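Local coordinates for protein adhesin (Streptococcus sanguinis SK1 = NCTC 7863, PDB 6VT2) that binds sialylated glycans through tandem Siglec-like modules of a serine-rich repeat adhesin, and so probably attaches the streptococcus to host sialoglycoproteins, at residues V40-G45 with T50-N55; Y99-D104 with T110-K115; N108-A111 with S117-F120. All blocks are in the same frame, centred on the assembly; numbering follows the deposited sequence.

In the fold
The three contacts lie in the first of two Siglec-like modules, at and beside the mixed sheet of strands 13-17, 119-125, 95-104 and 35-41. Contact 1 folds the loop after strand 35-41 back on itself; contacts 2 and 3 do the same for the connection between strands 95-104 and 119-125, share T110 and A111, and have centres only about 2 Å apart. Contact 1 is centred about 12 Å from contact 2, and R41 N reaches Y99 O at 2.7 Å, a probable backbone hydrogen bond. Contacts 1 and 2 both touch galactose and N-acetylgalactosamine, and contact 1 also sialic acid; contact 3 touches no sugar, the S117 side chain staying about 8 Å from galactose.

Contact 1. Residues V40-G45 with T50-N55; sequences VRNIEG and TYLDPN. With A2G (2-acetamido-2-deoxy-alpha-D-galactopyranose), chain D; SIA (N-acetyl-alpha-neuraminic acid), chain B; GAL (beta-D-galactopyranose), chain C.
N42 meets Y51 and D53 through three hydrogen bonds that draw the two ends of this loop together. Its backbone N donates to Y51 O at 2.9 Å, nearly straight and in the carbonyl plane. Its side-chain amide then works in both directions: OD1 accepts from D53 N at 3.1 Å, the donor tilted 30° from the carbonyl plane, and ND2 donates a hydrogen bond to D53 OD1 at 2.8 Å on the anti side of the carboxylate. The amide and carboxylate planes stand almost perpendicular, 79° apart. K98 adds a further donor to N42 OD1 and also reaches D53 O.

Flat groups and apolar branches fill in around these bonds. N42 ND2 lies at the edge of the Y51 ring, in its plane, 3.5 Å from CD1. Deeper in, L52 CD2 packs on V40 CG1, and both side chains continue onto Y59 of strand 58-61.

Water and arginine tie down the backbone carbonyls. One water donates to both V40 O and T50 O. R41, with CG between its backbone N and carbonyl carbon (chi1 58°) and the chain bent at chi3, curls back so that NE donates to N42 O at 3.0 Å; its NH1 bonds A46 O, while NH2 makes weak bonds to the carbonyls of I43, E44 and G45.

Sugar contacts flank this framework. E44 OE1 accepts from the N-acetylgalactosamine N2 at 2.7 Å, and D53 OD2 accepts from the sialic acid O9 at 2.9 Å, while I43 CG2 packs against the galactose and N-acetylgalactosamine. With OD1 held by N42 and OD2 turned to the glycerol tail, D53 is a first-shell ligand contact oriented by a second-shell amide, its charge probably eased by these donors.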
loop_
_atom_site.group_PDB
_atom_site.type_symbol
_atom_site.label_atom_id
_atom_site.label_comp_id
_atom_site.label_asym_id
_atom_site.label_seq_id
_atom_site.Cartn_x
_atom_site.Cartn_y
_atom_site.Cartn_z
ATOM N N VAL A 40 18.236 -39.542 -30.200
ATOM C CA VAL A 40 19.184 -38.652 -29.517
ATOM C C VAL A 40 20.230 -39.596 -28.966
ATOM O O VAL A 40 19.855 -40.492 -28.312
ATOM C CB VAL A 40 18.530 -37.839 -28.406
ATOM C CG1 VAL A 40 19.551 -36.921 -27.762
ATOM C CG2 VAL A 40 17.375 -37.058 -28.940
ATOM N N ARG A 41 21.492 -39.359 -29.265
ATOM C CA ARG A 41 22.479 -40.337 -28.821
ATOM C C ARG A 41 23.827 -39.687 -28.527
ATOM O O ARG A 41 24.130 -38.623 -28.989
ATOM C CB ARG A 41 22.685 -41.410 -29.897
ATOM C CG ARG A 41 23.141 -40.855 -31.236
ATOM C CD ARG A 41 23.620 -41.920 -32.225
ATOM N NE ARG A 41 24.948 -42.347 -31.929
ATOM C CZ ARG A 41 25.559 -43.318 -32.551
ATOM N NH1 ARG A 41 24.935 -43.968 -33.506
ATOM N NH2 ARG A 41 26.794 -43.614 -32.242
ATOM N N ASN A 42 24.634 -40.453 -27.800
ATOM C CA ASN A 42 26.045 -40.094 -27.624
ATOM C C ASN A 42 26.761 -40.303 -28.942
ATOM O O ASN A 42 26.410 -41.164 -29.613
ATOM C CB ASN A 42 26.732 -41.061 -26.671
ATOM C CG ASN A 42 26.277 -40.833 -25.264
ATOM O OD1 ASN A 42 25.396 -40.033 -25.092
ATOM N ND2 ASN A 42 26.846 -41.517 -24.296
ATOM N N ILE A 43 27.815 -39.567 -29.195
ATOM C CA ILE A 43 28.633 -39.777 -30.417
ATOM C C ILE A 43 29.181 -41.198 -30.425
ATOM O O ILE A 43 29.285 -41.768 -31.483
ATOM C CB ILE A 43 29.771 -38.725 -30.527
ATOM C CG1 ILE A 43 30.471 -38.775 -31.890
ATOM C CG2 ILE A 43 30.795 -38.825 -29.398
ATOM C CD1 ILE A 43 29.556 -38.625 -33.090
ATOM N N GLU A 44 29.523 -41.706 -29.267
ATOM C CA GLU A 44 30.155 -43.024 -29.155
ATOM C C GLU A 44 29.162 -44.090 -29.547
ATOM O O GLU A 44 28.014 -43.947 -29.242
ATOM C CB GLU A 44 30.594 -43.389 -27.741
ATOM C CG GLU A 44 31.655 -42.538 -27.083
ATOM C CD GLU A 44 31.261 -41.154 -26.599
ATOM O OE1 GLU A 44 32.146 -40.369 -26.293
ATOM O OE2 GLU A 44 30.078 -40.887 -26.508
ATOM N N GLY A 45 29.687 -45.150 -30.127
ATOM C CA GLY A 45 28.882 -46.297 -30.518
ATOM C C GLY A 45 28.877 -46.538 -32.006
ATOM O O GLY A 45 29.296 -45.662 -32.757
ATOM N N THR A 50 21.856 -46.244 -30.064
ATOM C CA THR A 50 21.047 -45.181 -29.490
ATOM C C THR A 50 21.398 -44.951 -28.037
ATOM O O THR A 50 20.604 -44.340 -27.316
ATOM C CB THR A 50 19.566 -45.479 -29.641
ATOM O OG1 THR A 50 19.263 -46.647 -28.890
ATOM C CG2 THR A 50 19.195 -45.689 -31.077
ATOM N N TYR A 51 22.535 -45.477 -27.574
ATOM C CA TYR A 51 23.007 -45.222 -26.214
ATOM C C TYR A 51 23.149 -43.723 -25.988
ATOM O O TYR A 51 23.757 -43.009 -26.785
ATOM C CB TYR A 51 24.332 -45.923 -26.011
ATOM C CG TYR A 51 24.912 -45.835 -24.625
ATOM C CD1 TYR A 51 25.652 -44.757 -24.250
ATOM C CD2 TYR A 51 24.715 -46.857 -23.709
ATOM C CE1 TYR A 51 26.163 -44.644 -22.995
ATOM C CE2 TYR A 51 25.259 -46.792 -22.482
ATOM C CZ TYR A 51 25.996 -45.689 -22.125
ATOM O OH TYR A 51 26.562 -45.531 -20.901
ATOM N N LEU A 52 22.589 -43.247 -24.874
ATOM C CA LEU A 52 22.552 -41.835 -24.537
ATOM C C LEU A 52 22.750 -41.711 -23.031
ATOM O O LEU A 52 22.077 -42.332 -22.304
ATOM C CB LEU A 52 21.199 -41.244 -24.928
ATOM C CG LEU A 52 20.995 -39.797 -24.505
ATOM C CD1 LEU A 52 21.964 -38.906 -25.231
ATOM C CD2 LEU A 52 19.574 -39.334 -24.792
ATOM N N ASP A 53 23.706 -40.913 -22.627
ATOM C CA ASP A 53 23.864 -40.609 -21.222
ATOM C C ASP A 53 23.975 -39.068 -21.125
ATOM O O ASP A 53 24.345 -38.482 -22.043
ATOM C CB ASP A 53 24.938 -41.428 -20.520
ATOM C CG ASP A 53 26.284 -40.803 -20.600
ATOM O OD1 ASP A 53 26.921 -40.911 -21.564
ATOM O OD2 ASP A 53 26.604 -39.937 -19.749
ATOM N N PRO A 54 23.725 -38.386 -20.018
ATOM C CA PRO A 54 23.189 -38.970 -18.806
ATOM C C PRO A 54 21.769 -39.513 -18.873
ATOM O O PRO A 54 21.075 -39.207 -19.721
ATOM C CB PRO A 54 23.123 -37.803 -17.826
ATOM C CG PRO A 54 24.110 -36.836 -18.365
ATOM C CD PRO A 54 24.260 -37.103 -19.817
ATOM N N ASN A 55 21.436 -40.310 -17.882
ATOM C CA ASN A 55 20.118 -40.960 -17.811
ATOM C C ASN A 55 18.986 -39.946 -17.665
ATOM O O ASN A 55 17.933 -40.296 -18.014
ATOM C CB ASN A 55 20.107 -41.994 -16.703
ATOM C CG ASN A 55 20.250 -41.411 -15.328
ATOM O OD1 ASN A 55 20.699 -40.305 -15.148
ATOM N ND2 ASN A 55 19.969 -42.258 -14.367
HETATM O O5 A2G D . 35.785 -40.303 -30.218
HETATM C C1 A2G D . 35.368 -40.827 -28.961
HETATM O O1 A2G D . 34.048 -41.349 -29.115
HETATM C C2 A2G D . 35.368 -39.688 -27.941
HETATM N N2 A2G D . 34.794 -40.222 -26.717
HETATM C C3 A2G D . 34.420 -38.580 -28.375
HETATM O O3 A2G D . 34.512 -37.492 -27.442
HETATM C C4 A2G D . 34.786 -38.132 -29.788
HETATM O O4 A2G D . 36.051 -37.471 -29.758
HETATM C C5 A2G D . 34.858 -39.343 -30.727
HETATM C C6 A2G D . 35.276 -38.975 -32.147
HETATM O O6 A2G D . 34.972 -40.081 -33.006
HETATM C C7 A2G D . 35.540 -40.376 -25.623
HETATM O O7 A2G D . 36.723 -40.086 -25.603
HETATM C C8 A2G D . 34.836 -40.933 -24.421
HETATM C C1 SIA B . 30.631 -33.181 -24.273
HETATM C C2 SIA B . 31.929 -33.807 -23.602
HETATM C C3 SIA B . 32.679 -32.856 -22.663
HETATM C C4 SIA B . 31.899 -32.488 -21.399
HETATM C C5 SIA B . 31.407 -33.754 -20.684
HETATM C C6 SIA B . 30.687 -34.685 -21.693
HETATM C C7 SIA B . 30.304 -36.080 -21.132
HETATM C C8 SIA B . 29.820 -37.007 -22.277
HETATM C C9 SIA B . 29.114 -38.231 -21.703
HETATM C C10 SIA B . 30.753 -33.725 -18.303
HETATM C C11 SIA B . 29.672 -33.317 -17.305
HETATM N N5 SIA B . 30.484 -33.430 -19.597
HETATM O O1A SIA B . 30.671 -31.966 -24.568
HETATM O O1B SIA B . 29.713 -34.025 -24.474
HETATM O O4 SIA B . 32.713 -31.722 -20.488
HETATM O O6 SIA B . 31.532 -34.965 -22.804
HETATM O O7 SIA B . 31.376 -36.640 -20.390
HETATM O O8 SIA B . 28.962 -36.267 -23.152
HETATM O O9 SIA B . 27.833 -37.821 -21.215
HETATM O O10 SIA B . 31.785 -34.285 -17.940
HETATM C C1 GAL C . 33.365 -36.812 -27.116
HETATM C C2 GAL C . 33.672 -35.977 -25.855
HETATM C C3 GAL C . 32.554 -34.981 -25.569
HETATM C C4 GAL C . 32.244 -34.149 -26.822
HETATM C C5 GAL C . 31.928 -35.102 -27.970
HETATM C C6 GAL C . 31.626 -34.402 -29.308
HETATM O O2 GAL C . 33.771 -36.800 -24.706
HETATM O O3 GAL C . 32.917 -34.091 -24.517
HETATM O O4 GAL C . 33.348 -33.338 -27.155
HETATM O O5 GAL C . 33.042 -35.963 -28.207
HETATM O O6 GAL C . 31.199 -35.331 -30.296
HETATM O O HOH W 1 18.517 -42.820 -27.178
HETATM O O HOH W 2 25.328 -44.019 -28.944
#

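Contact 2. Residues Y99-D104 with T110-K115; sequences YVRAED and TALVDK. With CA (calcium ion), chain H; GAL (beta-D-galactopyranose), chain C; A2G (2-acetamido-2-deoxy-alpha-D-galactopyranose), chain D.
Y99 and D114 converge on the galactose. The Y99 hydroxyl donates to the sugar O6 at 2.6 Å, and O6 lies 2.4 Å from D114 OD1, a hydrogen bond so short that its exact length is doubtful. D114 also lies alongside C6 of the N-acetylgalactosamine, and K115 CG approaches C6 of the galactose.

The next shell fixes the phenol. K115 N donates to Y99 OH at 2.8 Å. The hydroxyl therefore has two roles, accepting from K115 N and donating to the sugar, and both partners come at the ring edge near its plane. At the other end of the tyrosine, L112 CD1 packs 3.7 Å from Y99 CB, the two side chains crossing at about a right angle.

Farther from the sugar, R101 holds the loop by T110. Bent at chi3 (80°), it brings NE and NH2 side-on to the single atom T110 O, each at 3.0 Å and with the oxygen in the guanidinium plane; L112 CB sits over the centre of one guanidinium face. D47 supplies a salt bridge to NH2. T110 OG1 accepts from A102 N at 3.1 Å, while T110 N donates to A102 O.

The loop 110-115 runs nearly antiparallel beside strand 95-104 (169° between their directions), and that strand lies between 35-41 and 119-125 in the sheet. Its far end delivers D104 OD2 to a calcium ion that D2, T4, D30 and a water also bind, and A102 and T110 meet I8 of strand 7-9.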
loop_
_atom_site.group_PDB
_atom_site.type_symbol
_atom_site.label_atom_id
_atom_site.label_comp_id
_atom_site.label_asym_id
_atom_site.label_seq_id
_atom_site.Cartn_x
_atom_site.Cartn_y
_atom_site.Cartn_z
ATOM N N TYR A 99 23.798 -35.938 -30.051
ATOM C CA TYR A 99 23.553 -35.960 -31.496
ATOM C C TYR A 99 22.136 -36.433 -31.774
ATOM O O TYR A 99 21.626 -37.333 -31.105
ATOM C CB TYR A 99 24.561 -36.873 -32.152
ATOM C CG TYR A 99 25.925 -36.282 -32.087
ATOM C CD1 TYR A 99 26.684 -36.332 -30.953
ATOM C CD2 TYR A 99 26.411 -35.567 -33.159
ATOM C CE1 TYR A 99 27.905 -35.649 -30.875
ATOM C CE2 TYR A 99 27.663 -34.945 -33.143
ATOM C CZ TYR A 99 28.372 -34.946 -31.959
ATOM O OH TYR A 99 29.543 -34.271 -31.969
ATOM N N VAL A 100 21.514 -35.799 -32.755
ATOM C CA VAL A 100 20.140 -36.096 -33.133
ATOM C C VAL A 100 20.149 -36.616 -34.562
ATOM O O VAL A 100 20.693 -35.979 -35.460
ATOM C CB VAL A 100 19.234 -34.874 -32.961
ATOM C CG1 VAL A 100 17.841 -35.269 -33.317
ATOM C CG2 VAL A 100 19.280 -34.331 -31.540
ATOM N N ARG A 101 19.502 -37.773 -34.752
ATOM C CA ARG A 101 19.420 -38.351 -36.077
ATOM C C ARG A 101 17.969 -38.674 -36.395
ATOM O O ARG A 101 17.220 -38.879 -35.547
ATOM C CB ARG A 101 20.231 -39.641 -36.181
ATOM C CG ARG A 101 21.682 -39.476 -35.770
ATOM C CD ARG A 101 22.338 -40.822 -35.936
ATOM N NE ARG A 101 22.695 -41.099 -37.306
ATOM C CZ ARG A 101 23.291 -42.206 -37.690
ATOM N NH1 ARG A 101 23.562 -43.147 -36.821
ATOM N NH2 ARG A 101 23.629 -42.396 -38.946
ATOM N N ALA A 102 17.674 -38.670 -37.667
ATOM C CA ALA A 102 16.331 -39.037 -38.059
ATOM C C ALA A 102 16.404 -39.908 -39.301
ATOM O O ALA A 102 17.322 -39.769 -40.112
ATOM C CB ALA A 102 15.465 -37.812 -38.328
ATOM N N GLU A 103 15.420 -40.795 -39.444
ATOM C CA GLU A 103 15.351 -41.717 -40.580
ATOM C C GLU A 103 13.964 -41.698 -41.183
ATOM O O GLU A 103 12.966 -41.711 -40.448
ATOM C CB GLU A 103 15.710 -43.089 -40.091
ATOM C CG GLU A 103 15.734 -44.154 -41.237
ATOM C CD GLU A 103 16.070 -45.499 -40.639
ATOM O OE1 GLU A 103 15.404 -46.487 -40.994
ATOM O OE2 GLU A 103 16.963 -45.570 -39.747
ATOM N N ASP A 104 13.912 -41.635 -42.513
ATOM C CA ASP A 104 12.639 -41.628 -43.225
ATOM C C ASP A 104 12.195 -43.071 -43.470
ATOM O O ASP A 104 12.840 -44.040 -43.051
ATOM C CB ASP A 104 12.712 -40.762 -44.497
ATOM C CG ASP A 104 13.587 -41.320 -45.603
ATOM O OD1 ASP A 104 13.943 -42.497 -45.493
ATOM O OD2 ASP A 104 13.882 -40.478 -46.515
ATOM N N THR A 110 20.050 -39.654 -41.278
ATOM C CA THR A 110 20.999 -38.545 -41.317
ATOM C C THR A 110 22.361 -39.096 -40.905
ATOM O O THR A 110 22.436 -39.906 -40.053
ATOM C CB THR A 110 20.479 -37.396 -40.473
ATOM O OG1 THR A 110 20.236 -37.907 -39.184
ATOM C CG2 THR A 110 19.206 -36.811 -41.028
ATOM N N ALA A 111 23.392 -38.529 -41.470
ATOM C CA ALA A 111 24.738 -38.993 -41.200
ATOM C C ALA A 111 25.104 -38.551 -39.778
ATOM O O ALA A 111 24.710 -37.511 -39.391
ATOM C CB ALA A 111 25.693 -38.400 -42.183
ATOM N N LEU A 112 25.907 -39.329 -39.121
ATOM C CA LEU A 112 26.428 -39.012 -37.796
ATOM C C LEU A 112 27.908 -38.678 -37.966
ATOM O O LEU A 112 28.698 -39.521 -38.418
ATOM C CB LEU A 112 26.292 -40.206 -36.881
ATOM C CG LEU A 112 26.906 -40.003 -35.536
ATOM C CD1 LEU A 112 26.149 -38.851 -34.804
ATOM C CD2 LEU A 112 26.800 -41.272 -34.664
ATOM N N VAL A 113 28.291 -37.441 -37.666
ATOM C CA VAL A 113 29.659 -36.959 -37.885
ATOM C C VAL A 113 30.043 -36.159 -36.630
ATOM O O VAL A 113 29.467 -35.168 -36.388
ATOM C CB VAL A 113 29.763 -36.097 -39.145
ATOM C CG1 VAL A 113 31.216 -35.728 -39.392
ATOM C CG2 VAL A 113 29.159 -36.748 -40.380
ATOM N N ASP A 114 31.053 -36.609 -35.906
ATOM C CA ASP A 114 31.541 -35.966 -34.683
ATOM C C ASP A 114 31.786 -34.478 -34.915
ATOM O O ASP A 114 32.409 -34.130 -35.859
ATOM C CB ASP A 114 32.882 -36.569 -34.296
ATOM C CG ASP A 114 33.416 -35.976 -33.012
ATOM O OD1 ASP A 114 32.714 -36.040 -32.074
ATOM O OD2 ASP A 114 34.512 -35.422 -33.040
ATOM N N LYS A 115 31.105 -33.635 -34.146
ATOM C CA LYS A 115 31.226 -32.170 -34.087
ATOM C C LYS A 115 30.751 -31.517 -35.371
ATOM O O LYS A 115 31.046 -30.400 -35.532
ATOM C CB LYS A 115 32.643 -31.743 -33.711
ATOM C CG LYS A 115 33.052 -32.211 -32.321
ATOM C CD LYS A 115 34.397 -31.659 -31.990
ATOM C CE LYS A 115 34.966 -32.114 -30.677
ATOM N NZ LYS A 115 36.437 -31.973 -30.744
HETATM CA CA CA H . 13.565 -38.698 -47.539
HETATM C C1 GAL C . 33.365 -36.812 -27.116
HETATM C C2 GAL C . 33.672 -35.977 -25.855
HETATM C C3 GAL C . 32.554 -34.981 -25.569
HETATM C C4 GAL C . 32.244 -34.149 -26.822
HETATM C C5 GAL C . 31.928 -35.102 -27.970
HETATM C C6 GAL C . 31.626 -34.402 -29.308
HETATM O O2 GAL C . 33.771 -36.800 -24.706
HETATM O O3 GAL C . 32.917 -34.091 -24.517
HETATM O O4 GAL C . 33.348 -33.338 -27.155
HETATM O O5 GAL C . 33.042 -35.963 -28.207
HETATM O O6 GAL C . 31.199 -35.331 -30.296
HETATM O O5 A2G D . 35.785 -40.303 -30.218
HETATM C C1 A2G D . 35.368 -40.827 -28.961
HETATM O O1 A2G D . 34.048 -41.349 -29.115
HETATM C C2 A2G D . 35.368 -39.688 -27.941
HETATM N N2 A2G D . 34.794 -40.222 -26.717
HETATM C C3 A2G D . 34.420 -38.580 -28.375
HETATM O O3 A2G D . 34.512 -37.492 -27.442
HETATM C C4 A2G D . 34.786 -38.132 -29.788
HETATM O O4 A2G D . 36.051 -37.471 -29.758
HETATM C C5 A2G D . 34.858 -39.343 -30.727
HETATM C C6 A2G D . 35.276 -38.975 -32.147
HETATM O O6 A2G D . 34.972 -40.081 -33.006
HETATM C C7 A2G D . 35.540 -40.376 -25.623
HETATM O O7 A2G D . 36.723 -40.086 -25.603
HETATM C C8 A2G D . 34.836 -40.933 -24.421
HETATM O O HOH W 3 13.182 -36.857 -48.915
#

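Contact 3. Residues N108-A111 with S117-F120; sequences NITA and SERF
T110 and E118 each direct their side chain at the opposing segment, and the two cross at a slant without touching closely: T110 CB is 4.0 Å from E118 OE1. What joins them is water. E118 has CG beside its backbone N and is bent at chi2 (87°), which sets OE1 where two waters meet it. The first lies within hydrogen-bonding distance of OE1 (2.8 Å) and A111 O (3.0 Å), though it has more acceptors in reach than protons; it is also hydrogen-bonded to T110 OG1 at 2.6 Å, the hydroxyl that accepts from A102 N. The second spans A111 O and E118 OE1 with shorter bonds, 2.8 Å to the carbonyl and 2.7 Å to the carboxylate. A111 O and OE1 are themselves 4.0 Å apart, two acceptors that would be expected to repel at closer range; the second water donates to both, and the first lies close to both as well. The waters would be expected to solvate the carboxylate.

S117 also meets A111 O, its CB 3.3 Å away, and its hydroxyl accepts a hydrogen bond from V113 N. S117 O receives R119 NH1 in the plane of the guanidinium, a link within the segment that holds the arginine back along its own chain.

No direct hydrogen bond crosses between the two segments, so the contact is bridged by water and is not strand pairing. E118 pairs through its backbone with V100, and both T110 and E118 touch I8 of strand 7-9. The arrangement is a water-bridged connection between two adjacent antiparallel strands, 95-104 and 119-125, in the immunoglobulin-like beta sandwich of a Siglec-like module.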
loop_
_atom_site.group_PDB
_atom_site.type_symbol
_atom_site.label_atom_id
_atom_site.label_comp_id
_atom_site.label_asym_id
_atom_site.label_seq_id
_atom_site.Cartn_x
_atom_site.Cartn_y
_atom_site.Cartn_z
ATOM N N ASN A 108 16.532 -43.755 -45.279
ATOM C CA ASN A 108 17.567 -42.745 -45.333
ATOM C C ASN A 108 17.733 -42.135 -43.952
ATOM O O ASN A 108 16.800 -41.514 -43.452
ATOM C CB ASN A 108 17.230 -41.642 -46.316
ATOM C CG ASN A 108 16.987 -42.190 -47.701
ATOM O OD1 ASN A 108 17.873 -42.805 -48.339
ATOM N ND2 ASN A 108 15.792 -41.968 -48.172
ATOM N N ILE A 109 18.899 -42.313 -43.329
ATOM C CA ILE A 109 19.123 -41.772 -41.969
ATOM C C ILE A 109 20.150 -40.663 -42.116
ATOM O O ILE A 109 20.965 -40.722 -42.963
ATOM C CB ILE A 109 19.563 -42.858 -40.977
ATOM C CG1 ILE A 109 19.715 -42.317 -39.552
ATOM C CG2 ILE A 109 20.852 -43.480 -41.430
ATOM C CD1 ILE A 109 19.874 -43.351 -38.495
ATOM N N THR A 110 20.050 -39.654 -41.278
ATOM C CA THR A 110 20.999 -38.545 -41.317
ATOM C C THR A 110 22.361 -39.096 -40.905
ATOM O O THR A 110 22.436 -39.906 -40.053
ATOM C CB THR A 110 20.479 -37.396 -40.473
ATOM O OG1 THR A 110 20.236 -37.907 -39.184
ATOM C CG2 THR A 110 19.206 -36.811 -41.028
ATOM N N ALA A 111 23.392 -38.529 -41.470
ATOM C CA ALA A 111 24.738 -38.993 -41.200
ATOM C C ALA A 111 25.104 -38.551 -39.778
ATOM O O ALA A 111 24.710 -37.511 -39.391
ATOM C CB ALA A 111 25.693 -38.400 -42.183
ATOM N N SER A 117 27.563 -33.035 -37.430
ATOM C CA SER A 117 26.179 -33.335 -37.766
ATOM C C SER A 117 25.254 -32.755 -36.708
ATOM O O SER A 117 25.679 -32.046 -35.801
ATOM C CB SER A 117 26.007 -34.836 -37.987
ATOM O OG SER A 117 26.305 -35.557 -36.802
ATOM N N GLU A 118 23.974 -33.019 -36.860
ATOM C CA GLU A 118 22.978 -32.351 -36.045
ATOM C C GLU A 118 23.171 -32.718 -34.588
ATOM O O GLU A 118 23.245 -33.892 -34.224
ATOM C CB GLU A 118 21.601 -32.745 -36.513
ATOM C CG GLU A 118 21.241 -32.348 -37.965
ATOM C CD GLU A 118 21.640 -33.329 -39.071
ATOM O OE1 GLU A 118 22.388 -34.318 -38.840
ATOM O OE2 GLU A 118 21.159 -33.114 -40.208
ATOM N N ARG A 119 23.231 -31.687 -33.753
ATOM C CA ARG A 119 23.602 -31.893 -32.370
ATOM C C ARG A 119 23.175 -30.663 -31.590
ATOM O O ARG A 119 22.948 -29.584 -32.160
ATOM C CB ARG A 119 25.104 -32.118 -32.225
ATOM C CG ARG A 119 25.964 -30.937 -32.619
ATOM C CD ARG A 119 27.407 -31.410 -32.952
ATOM N NE ARG A 119 28.145 -30.193 -33.170
ATOM C CZ ARG A 119 28.094 -29.468 -34.266
ATOM N NH1 ARG A 119 27.420 -29.903 -35.336
ATOM N NH2 ARG A 119 28.742 -28.287 -34.303
ATOM N N PHE A 120 23.127 -30.842 -30.286
ATOM C CA PHE A 120 22.902 -29.749 -29.369
ATOM C C PHE A 120 23.910 -29.845 -28.243
ATOM O O PHE A 120 24.392 -30.931 -27.930
ATOM C CB PHE A 120 21.484 -29.722 -28.796
ATOM C CG PHE A 120 21.111 -30.937 -28.032
ATOM C CD1 PHE A 120 21.347 -31.011 -26.674
ATOM C CD2 PHE A 120 20.521 -32.029 -28.668
ATOM C CE1 PHE A 120 21.063 -32.173 -25.958
ATOM C CE2 PHE A 120 20.176 -33.130 -27.970
ATOM C CZ PHE A 120 20.446 -33.223 -26.586
HETATM O O HOH W 4 22.252 -36.895 -37.858
HETATM O O HOH W 5 23.874 -35.317 -40.861
#